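Local structure of probable glucarate dehydratase (3VDG) at residues V60-D64 with P138-C143; G71-T75 with H347-S351; S170-F174 with R203-E207; I197-R202 with A231-F236. The protein probably dehydrates glucarate or a related sugar acid, as a metal-dependent member of the enolase superfamily. All blocks are in the same frame, centred on the assembly; numbering follows the deposited sequence.

Contact 1: V60-D64 with P138-C143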
# COMPACT_ATOMS: atom_id res chain seq x y z
N VAL A 60 23.61 11.96 -5.53
CA VAL A 60 23.79 10.60 -5.01
C VAL A 60 23.79 10.66 -3.50
O VAL A 60 24.51 11.48 -2.88
CB VAL A 60 25.12 10.01 -5.50
CG1 VAL A 60 25.44 8.71 -4.75
CG2 VAL A 60 25.06 9.78 -7.01
N ILE A 61 22.94 9.83 -2.89
CA ILE A 61 22.89 9.69 -1.44
C ILE A 61 23.62 8.43 -1.03
O ILE A 61 23.33 7.35 -1.55
CB ILE A 61 21.44 9.62 -0.88
CG1 ILE A 61 20.81 11.02 -0.79
CG2 ILE A 61 21.43 9.07 0.55
CD1 ILE A 61 20.50 11.63 -2.13
N GLN A 62 24.58 8.58 -0.13
CA GLN A 62 25.22 7.42 0.51
C GLN A 62 24.80 7.51 1.96
O GLN A 62 25.14 8.47 2.67
CB GLN A 62 26.74 7.49 0.36
CG GLN A 62 27.25 6.97 -0.98
CD GLN A 62 28.71 7.32 -1.22
OE1 GLN A 62 29.08 8.49 -1.27
NE2 GLN A 62 29.55 6.30 -1.38
N LEU A 63 23.99 6.55 2.40
CA LEU A 63 23.40 6.63 3.73
C LEU A 63 24.19 5.66 4.61
O LEU A 63 24.18 4.46 4.38
CB LEU A 63 21.92 6.21 3.67
CG LEU A 63 21.20 6.24 5.02
CD1 LEU A 63 21.03 7.68 5.46
CD2 LEU A 63 19.83 5.55 4.97
N ASP A 64 24.89 6.21 5.60
CA ASP A 64 25.82 5.45 6.44
C ASP A 64 25.17 5.01 7.76
O ASP A 64 24.36 5.74 8.33
CB ASP A 64 27.05 6.31 6.72
CG ASP A 64 27.79 6.68 5.44
OD1 ASP A 64 27.98 5.79 4.59
OD2 ASP A 64 28.18 7.86 5.27
N PRO A 138 14.91 9.46 -1.80
CA PRO A 138 16.24 8.85 -1.87
C PRO A 138 16.71 8.24 -0.54
O PRO A 138 17.47 7.25 -0.54
CB PRO A 138 17.16 10.04 -2.22
CG PRO A 138 16.42 11.25 -1.76
CD PRO A 138 14.96 10.92 -2.04
N PHE A 139 16.27 8.80 0.57
CA PHE A 139 16.62 8.21 1.87
C PHE A 139 15.90 6.90 2.09
O PHE A 139 16.47 5.95 2.64
CB PHE A 139 16.36 9.18 3.01
CG PHE A 139 17.21 10.40 2.95
CD1 PHE A 139 18.55 10.34 3.32
CD2 PHE A 139 16.69 11.60 2.47
CE1 PHE A 139 19.37 11.46 3.22
CE2 PHE A 139 17.51 12.73 2.38
CZ PHE A 139 18.84 12.66 2.76
N GLU A 140 14.65 6.84 1.64
CA GLU A 140 13.87 5.60 1.75
C GLU A 140 14.50 4.52 0.89
O GLU A 140 14.59 3.36 1.30
CB GLU A 140 12.42 5.84 1.31
CG GLU A 140 11.48 4.69 1.63
CD GLU A 140 11.18 3.79 0.44
OE1 GLU A 140 11.84 3.91 -0.63
OE2 GLU A 140 10.26 2.94 0.56
N VAL A 141 14.93 4.88 -0.31
CA VAL A 141 15.55 3.87 -1.20
C VAL A 141 16.85 3.37 -0.57
O VAL A 141 17.11 2.17 -0.53
CB VAL A 141 15.81 4.43 -2.62
CG1 VAL A 141 16.71 3.50 -3.43
CG2 VAL A 141 14.48 4.62 -3.37
N ALA A 142 17.66 4.30 -0.05
CA ALA A 142 18.89 3.93 0.64
C ALA A 142 18.62 3.06 1.88
O ALA A 142 19.40 2.13 2.20
CB ALA A 142 19.69 5.19 1.01
N CYS A 143 17.54 3.34 2.60
CA CYS A 143 17.16 2.51 3.76
C CYS A 143 16.84 1.08 3.33
O CYS A 143 17.27 0.11 3.97
CB CYS A 143 15.96 3.09 4.52
SG CYS A 143 16.36 4.46 5.63

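Contact 2: G71-T75 with H347-S351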
# COMPACT_ATOMS: atom_id res chain seq x y z
N GLY A 71 23.85 2.55 2.33
CA GLY A 71 22.75 2.40 1.35
C GLY A 71 22.82 3.53 0.31
O GLY A 71 23.30 4.63 0.60
N LEU A 72 22.30 3.26 -0.88
CA LEU A 72 22.38 4.23 -1.98
C LEU A 72 20.98 4.69 -2.37
O LEU A 72 20.04 3.89 -2.38
CB LEU A 72 23.05 3.59 -3.21
CG LEU A 72 24.47 3.04 -2.99
CD1 LEU A 72 25.01 2.42 -4.28
CD2 LEU A 72 25.34 4.17 -2.46
N GLY A 73 20.87 5.98 -2.70
CA GLY A 73 19.64 6.54 -3.26
C GLY A 73 20.09 7.57 -4.30
O GLY A 73 21.26 7.96 -4.32
N GLU A 74 19.15 8.04 -5.12
CA GLU A 74 19.48 8.99 -6.18
C GLU A 74 18.28 9.88 -6.40
O GLU A 74 17.13 9.40 -6.38
CB GLU A 74 19.82 8.25 -7.49
CG GLU A 74 20.17 9.16 -8.66
CD GLU A 74 20.31 8.39 -9.98
OE1 GLU A 74 20.70 7.20 -9.97
OE2 GLU A 74 20.04 8.98 -11.05
N THR A 75 18.53 11.17 -6.61
CA THR A 75 17.44 12.13 -6.73
C THR A 75 17.91 13.31 -7.58
O THR A 75 19.00 13.27 -8.18
CB THR A 75 17.01 12.57 -5.31
OG1 THR A 75 15.90 13.49 -5.39
CG2 THR A 75 18.16 13.24 -4.60
N HIS A 347 18.53 9.91 -15.59
CA HIS A 347 18.90 9.22 -14.34
C HIS A 347 20.05 8.26 -14.56
O HIS A 347 20.38 7.92 -15.69
CB HIS A 347 17.69 8.45 -13.81
CG HIS A 347 17.33 7.24 -14.64
ND1 HIS A 347 17.97 6.05 -14.50
CD2 HIS A 347 16.38 7.06 -15.65
CE1 HIS A 347 17.45 5.16 -15.39
NE2 HIS A 347 16.48 5.78 -16.08
N LEU A 348 20.64 7.80 -13.47
CA LEU A 348 21.80 6.91 -13.53
C LEU A 348 21.45 5.55 -12.93
O LEU A 348 20.28 5.21 -12.81
CB LEU A 348 22.98 7.56 -12.81
CG LEU A 348 23.42 8.87 -13.48
CD1 LEU A 348 24.58 9.56 -12.76
CD2 LEU A 348 23.76 8.62 -14.95
N GLY A 349 22.46 4.77 -12.55
CA GLY A 349 22.25 3.35 -12.22
C GLY A 349 21.61 3.01 -10.88
O GLY A 349 21.03 1.93 -10.71
N ILE A 350 21.71 3.92 -9.92
CA ILE A 350 21.04 3.74 -8.63
C ILE A 350 19.53 3.82 -8.84
O ILE A 350 18.76 2.92 -8.43
CB ILE A 350 21.51 4.80 -7.62
CG1 ILE A 350 23.01 4.64 -7.33
CG2 ILE A 350 20.66 4.71 -6.35
CD1 ILE A 350 23.64 5.82 -6.61
N SER A 351 19.08 4.90 -9.49
CA SER A 351 17.67 5.00 -9.87
C SER A 351 17.24 3.80 -10.71
O SER A 351 16.14 3.27 -10.54
CB SER A 351 17.40 6.30 -10.66
OG SER A 351 17.40 7.43 -9.79

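Contact 3: S170-F174 with R203-E207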
# COMPACT_ATOMS: atom_id res chain seq x y z
N SER A 170 10.74 0.89 -22.46
CA SER A 170 10.43 1.42 -23.79
C SER A 170 11.60 2.20 -24.37
O SER A 170 12.51 2.61 -23.64
CB SER A 170 9.20 2.32 -23.73
OG SER A 170 9.44 3.40 -22.85
N ALA A 171 11.58 2.39 -25.69
CA ALA A 171 12.51 3.27 -26.39
C ALA A 171 11.93 4.69 -26.27
O ALA A 171 10.82 4.94 -26.73
CB ALA A 171 12.55 2.86 -27.87
N TYR A 172 12.67 5.59 -25.64
CA TYR A 172 12.17 6.94 -25.37
C TYR A 172 12.75 7.89 -26.44
O TYR A 172 13.88 8.34 -26.32
CB TYR A 172 12.62 7.38 -23.97
CG TYR A 172 11.76 8.48 -23.34
CD1 TYR A 172 11.06 9.38 -24.13
CD2 TYR A 172 11.68 8.61 -21.96
CE1 TYR A 172 10.28 10.39 -23.57
CE2 TYR A 172 10.90 9.61 -21.38
CZ TYR A 172 10.21 10.49 -22.19
OH TYR A 172 9.44 11.48 -21.62
N LEU A 173 11.97 8.14 -27.50
CA LEU A 173 12.40 8.95 -28.65
C LEU A 173 12.13 10.45 -28.45
O LEU A 173 11.11 10.83 -27.87
CB LEU A 173 11.65 8.47 -29.92
CG LEU A 173 11.67 6.97 -30.21
CD1 LEU A 173 11.05 6.64 -31.57
CD2 LEU A 173 13.09 6.41 -30.14
N PHE A 174 13.04 11.29 -28.95
CA PHE A 174 12.91 12.74 -28.87
C PHE A 174 13.29 13.36 -30.22
O PHE A 174 14.24 12.94 -30.87
CB PHE A 174 13.93 13.31 -27.88
CG PHE A 174 13.58 13.09 -26.43
CD1 PHE A 174 13.87 11.87 -25.81
CD2 PHE A 174 13.04 14.11 -25.67
CE1 PHE A 174 13.59 11.68 -24.47
CE2 PHE A 174 12.75 13.93 -24.32
CZ PHE A 174 13.03 12.70 -23.72
N ARG A 203 18.21 2.82 -34.45
CA ARG A 203 19.49 2.81 -33.78
C ARG A 203 19.31 2.36 -32.33
O ARG A 203 20.05 1.53 -31.83
CB ARG A 203 20.13 4.20 -33.84
CG ARG A 203 21.57 4.25 -33.35
CD ARG A 203 22.20 5.62 -33.63
NE ARG A 203 23.64 5.64 -33.40
CZ ARG A 203 24.23 6.01 -32.26
NH1 ARG A 203 23.50 6.39 -31.22
NH2 ARG A 203 25.55 6.00 -32.15
N MET A 204 18.30 2.92 -31.66
CA MET A 204 18.08 2.62 -30.24
C MET A 204 17.62 1.18 -30.02
O MET A 204 18.09 0.47 -29.13
CB MET A 204 17.06 3.60 -29.66
CG MET A 204 17.08 3.71 -28.15
SD MET A 204 15.75 4.79 -27.55
CE MET A 204 16.43 6.40 -27.93
N ILE A 205 16.70 0.73 -30.86
CA ILE A 205 16.17 -0.62 -30.72
C ILE A 205 17.16 -1.72 -31.14
O ILE A 205 17.15 -2.81 -30.56
CB ILE A 205 14.85 -0.76 -31.47
CG1 ILE A 205 13.76 0.06 -30.74
CG2 ILE A 205 14.45 -2.22 -31.58
CD1 ILE A 205 12.53 0.33 -31.58
N ASP A 206 18.01 -1.45 -32.12
CA ASP A 206 19.12 -2.36 -32.45
C ASP A 206 20.03 -2.54 -31.24
O ASP A 206 20.52 -3.63 -30.99
CB ASP A 206 19.97 -1.81 -33.60
CG ASP A 206 19.29 -1.97 -34.95
OD1 ASP A 206 18.26 -2.66 -35.01
OD2 ASP A 206 19.78 -1.39 -35.95
N GLU A 207 20.28 -1.47 -30.51
CA GLU A 207 21.21 -1.51 -29.40
C GLU A 207 20.56 -2.12 -28.12
O GLU A 207 21.18 -2.94 -27.45
CB GLU A 207 21.79 -0.11 -29.16
CG GLU A 207 22.50 0.13 -27.84
CD GLU A 207 23.92 -0.39 -27.81
OE1 GLU A 207 24.33 -1.08 -28.77
OE2 GLU A 207 24.61 -0.12 -26.80

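Contact 4: I197-R202 with A231-F236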
# COMPACT_ATOMS: atom_id res chain seq x y z
N ILE A 197 13.03 10.53 -36.80
CA ILE A 197 12.52 9.80 -35.63
C ILE A 197 12.58 8.28 -35.86
O ILE A 197 12.97 7.52 -34.97
CB ILE A 197 11.07 10.25 -35.33
CG1 ILE A 197 11.06 11.66 -34.73
CG2 ILE A 197 10.36 9.26 -34.41
CD1 ILE A 197 11.87 11.81 -33.43
N VAL A 198 12.21 7.83 -37.05
CA VAL A 198 12.30 6.41 -37.37
C VAL A 198 13.76 5.94 -37.33
O VAL A 198 14.05 4.86 -36.83
CB VAL A 198 11.65 6.08 -38.74
CG1 VAL A 198 12.07 4.68 -39.20
CG2 VAL A 198 10.14 6.20 -38.68
N ALA A 199 14.68 6.76 -37.83
CA ALA A 199 16.09 6.39 -37.82
C ALA A 199 16.62 6.27 -36.39
O ALA A 199 17.42 5.40 -36.07
CB ALA A 199 16.92 7.40 -38.59
N GLN A 200 16.17 7.17 -35.53
CA GLN A 200 16.59 7.18 -34.15
C GLN A 200 16.08 5.90 -33.47
O GLN A 200 16.82 5.25 -32.74
CB GLN A 200 16.04 8.42 -33.47
CG GLN A 200 16.42 8.55 -32.00
CD GLN A 200 15.75 9.77 -31.37
OE1 GLN A 200 14.86 9.62 -30.55
NE2 GLN A 200 16.17 10.97 -31.77
N ALA A 201 14.82 5.55 -33.73
CA ALA A 201 14.23 4.31 -33.20
C ALA A 201 15.03 3.07 -33.62
O ALA A 201 15.27 2.18 -32.81
CB ALA A 201 12.79 4.17 -33.66
N ARG A 202 15.42 3.00 -34.89
CA ARG A 202 16.18 1.84 -35.35
C ARG A 202 17.50 1.70 -34.61
O ARG A 202 17.88 0.60 -34.19
CB ARG A 202 16.46 1.94 -36.85
CG ARG A 202 15.25 1.71 -37.73
CD ARG A 202 15.68 1.70 -39.19
NE ARG A 202 14.57 1.94 -40.10
CZ ARG A 202 13.61 1.05 -40.34
NH1 ARG A 202 13.63 -0.12 -39.72
NH2 ARG A 202 12.63 1.34 -41.18
N ALA A 231 4.70 6.66 -39.08
CA ALA A 231 5.93 6.11 -39.65
C ALA A 231 6.54 5.07 -38.73
O ALA A 231 7.07 4.05 -39.18
CB ALA A 231 6.94 7.22 -39.93
N LEU A 232 6.48 5.32 -37.42
CA LEU A 232 6.96 4.34 -36.46
C LEU A 232 6.14 3.07 -36.58
O LEU A 232 6.69 1.97 -36.57
CB LEU A 232 6.90 4.88 -35.02
CG LEU A 232 7.96 5.95 -34.74
CD1 LEU A 232 7.63 6.74 -33.48
CD2 LEU A 232 9.35 5.31 -34.64
N ARG A 233 4.82 3.22 -36.68
CA ARG A 233 3.95 2.05 -36.79
C ARG A 233 4.32 1.25 -38.05
O ARG A 233 4.36 0.01 -38.03
CB ARG A 233 2.47 2.47 -36.84
CG ARG A 233 1.45 1.38 -37.15
CD ARG A 233 1.62 0.10 -36.33
NE ARG A 233 1.12 0.21 -34.95
CZ ARG A 233 1.87 0.00 -33.86
NH1 ARG A 233 3.15 -0.34 -33.98
NH2 ARG A 233 1.34 0.13 -32.65
N ALA A 234 4.61 1.97 -39.13
CA ALA A 234 4.99 1.31 -40.40
C ALA A 234 6.30 0.56 -40.25
O ALA A 234 6.44 -0.56 -40.75
CB ALA A 234 5.07 2.33 -41.54
N ALA A 235 7.27 1.17 -39.58
CA ALA A 235 8.58 0.52 -39.44
C ALA A 235 8.62 -0.61 -38.38
O ALA A 235 9.44 -1.52 -38.49
CB ALA A 235 9.65 1.55 -39.14
N PHE A 236 7.73 -0.52 -37.39
CA PHE A 236 7.71 -1.43 -36.22
C PHE A 236 6.27 -1.87 -35.95
O PHE A 236 5.64 -1.39 -35.01
CB PHE A 236 8.28 -0.70 -34.99
CG PHE A 236 9.69 -0.23 -35.17
CD1 PHE A 236 10.76 -1.09 -34.99
CD2 PHE A 236 9.95 1.08 -35.56
CE1 PHE A 236 12.07 -0.65 -35.17
CE2 PHE A 236 11.25 1.52 -35.73
CZ PHE A 236 12.32 0.66 -35.54
O HOH W 1 11.19 -1.51 -40.51

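Contact 1: V60-D64 with P138-C143
Ile61 and Leu63, alternate residues of one strand, turn their side chains onto the helix face made by Pro138, Phe139, Ala142 and Cys143. The two branches of Ile61 part over that face. Its CD1 lies against the proline ring, 3.7 Å from Pro138 CB, the two side chains running at a slant to each other. With CG2 anti to the backbone N (CG1 at chi1 -79°), the methyl group is turned instead to the aromatic ring, 4.1 Å from Phe139 CE1, and the Ile61 and Phe139 side chains cross at about a right angle. Beta-branching suits a strand residue that must fill two directions at once.

Leu63 sits where the backbones draw closest, its CA 6.1 Å from Ala142 CA. An alanine fits here because its methyl group is short: Leu63 CB comes to 3.6 Å from Ala142 CB. This is the amino-terminal domain of the enolase superfamily, an antiparallel three-stranded sheet packed against helices, and strand 55-65 is its middle strand.

At CG, Leu63 forks. CD1 meets Phe139 at the ring's edge, near its plane, whereas CD2 reaches the sulfur, 3.7 Å from Cys143 SG. Helix 79-92 adds Leu85, Ala88 and Ile92 round Phe139, so the large ring is packed between helix 79-92 and the sheet. On the strand's other side Gln62 donates NE2 to Glu407.

Contact 2: G71-T75 with H347-S351
Glu74, on the edge strand of the three-stranded sheet of the amino-terminal domain, extends its carboxylate to the start of helix 349-360. The contact joins that sheet to a helix of the barrel domain, as expected for an enolase-type fold.

Two hydrogen bonds from the 347-351 segment hold the carboxylate. OE2 accepts from Leu348 N at 2.8 Å through its syn lone pair. OE1 accepts from Ser351 N at 2.9 Å, in a nearly straight bond (170°) that comes from above the carboxylate plane, 53° out of it. With CG anti to the backbone N and the chain extended beyond it, glutamate has the length to reach both amides, and the amides at and just before the helix start would probably favour its negative charge. Arg58 adds a salt bridge to OE2 and also donates to Ser351 OG, whose other partner is His318.

Apolar packing lies beside this polar grip. Ile350 CG2 rests on the strand backbone, 3.6 Å from Gly73 C, on the side away from where a side chain would point, and touches Leu72 CB at 4.1 Å.

Within the turn before the helix, the imidazole of His347 reaches forward to the next residue while NE2 bonds to Thr371: ND1 donates to Leu348 O at 3.0 Å, with the oxygen only 3° out of the ring plane.

Contact 3: S170-F174 with R203-E207
Met204 carries this contact: it extends from helix 194-208 to strand 166-174 and touches three successive residues there. No hydrogen bond crosses between the segments, so the interactions are of two kinds, apolar contacts between side chains and contacts of the thioether with the strand's main chain.

Among the apolar contacts, the sulfur lies against the small methyl group of Ala171, with Met204 SD 3.8 Å from Ala171 CB. From the next residue of the helix, Ile205 CG1 comes to 4.2 Å from Ala171 CB, so the alanine is approached by two longer side chains. At the far end of the thioether, Met204 CE meets Leu173 CD2 at 4.0 Å, the two side chains running past each other at a slant.

Toward the main chain, Met204 SD lies 3.7 Å from Tyr172 N. The methionine bends at its last torsion (chi3 -77°), which turns CE to the peptide between Tyr172 and Leu173, 3.6 Å from Tyr172 O. That oxygen accepts a hydrogen bond from Trp375 NE1, and the methyl group packs beside it. A flexible, unbranched side chain suits a place where sulfur and methyl must follow the strand's contour. The side chain of Tyr172 leaves the strand on the side away from the helix, and its OH bonds to Lys216; acetate and formate bound about 4 Å from this side chain suggest a pocket there.

The arrangement belongs to the first beta-alpha-beta unit of the barrel domain. Residues 203-207 run nearly antiparallel to 171-174 (160°) before the chain returns as strand 213-216, whose Ile213 touches both Leu173 and Ile205.

Contact 4: I197-R202 with A231-F236
Helices 197-202 and 231-235 pack at -42°, their axes 9.8 Å apart, as consecutive outer helices of the enolase-type beta/alpha barrel; the backbones are nearest at Val198 and Leu232, with CA atoms 5.8 Å apart. Alanines at 201, 231 and 235 suit the interface, since their short methyl groups let larger neighbours come close.

Val198 spreads its two methyl groups along the second helix: CG2 meets Ala231 CB at 3.6 Å, and CG1 faces Ala235 CB. One turn on, Ala201 CB touches both Leu232 CD2 and, at 3.7 Å, Phe236 CE2. Deeper toward the barrel, Ile197 CG2 packs on Leu232 CD1 at 3.8 Å, and Leu173 of strand 166-174 touches Ile197, Ala201 and Leu232 alike.

Phe236, where the second helix ends, turns its ring back across the interface and meets the imidazole of His239 edge-to-face. Arg202 runs at a slant to this ring, its CG 3.8 Å from Phe236 CZ, with guanidinium and ring planes 37° apart. An arginine suits this exposed margin because it can do both: NH2 rests against the Ala235 methyl group, while one water accepts from Arg202 NH1 at 2.9 Å and donates to Ala235 O at 2.7 Å.

How the contacts relate
The four contacts form two pairs, one at the amino-terminal sheet and one in the barrel of an enolase-type fold. Contacts 1 and 2, centres 8 Å apart, use neighbouring strands, 55-65 and 70-75, linked by main-chain bonds such as Leu63 N to Gly71 O. Contacts 3 and 4, centres 9 Å apart, share helix 194-208, and Gln200 NE2 bonds to Phe174 O between them. The centres of contacts 1 and 4 are 39 Å apart. Along the chain the segments alternate within each pair, and contact 1 closes before contacts 3 and 4 open. Both are nested inside the long loop closed by contact 2, which brings a late barrel segment back to the early sheet and unites the domains.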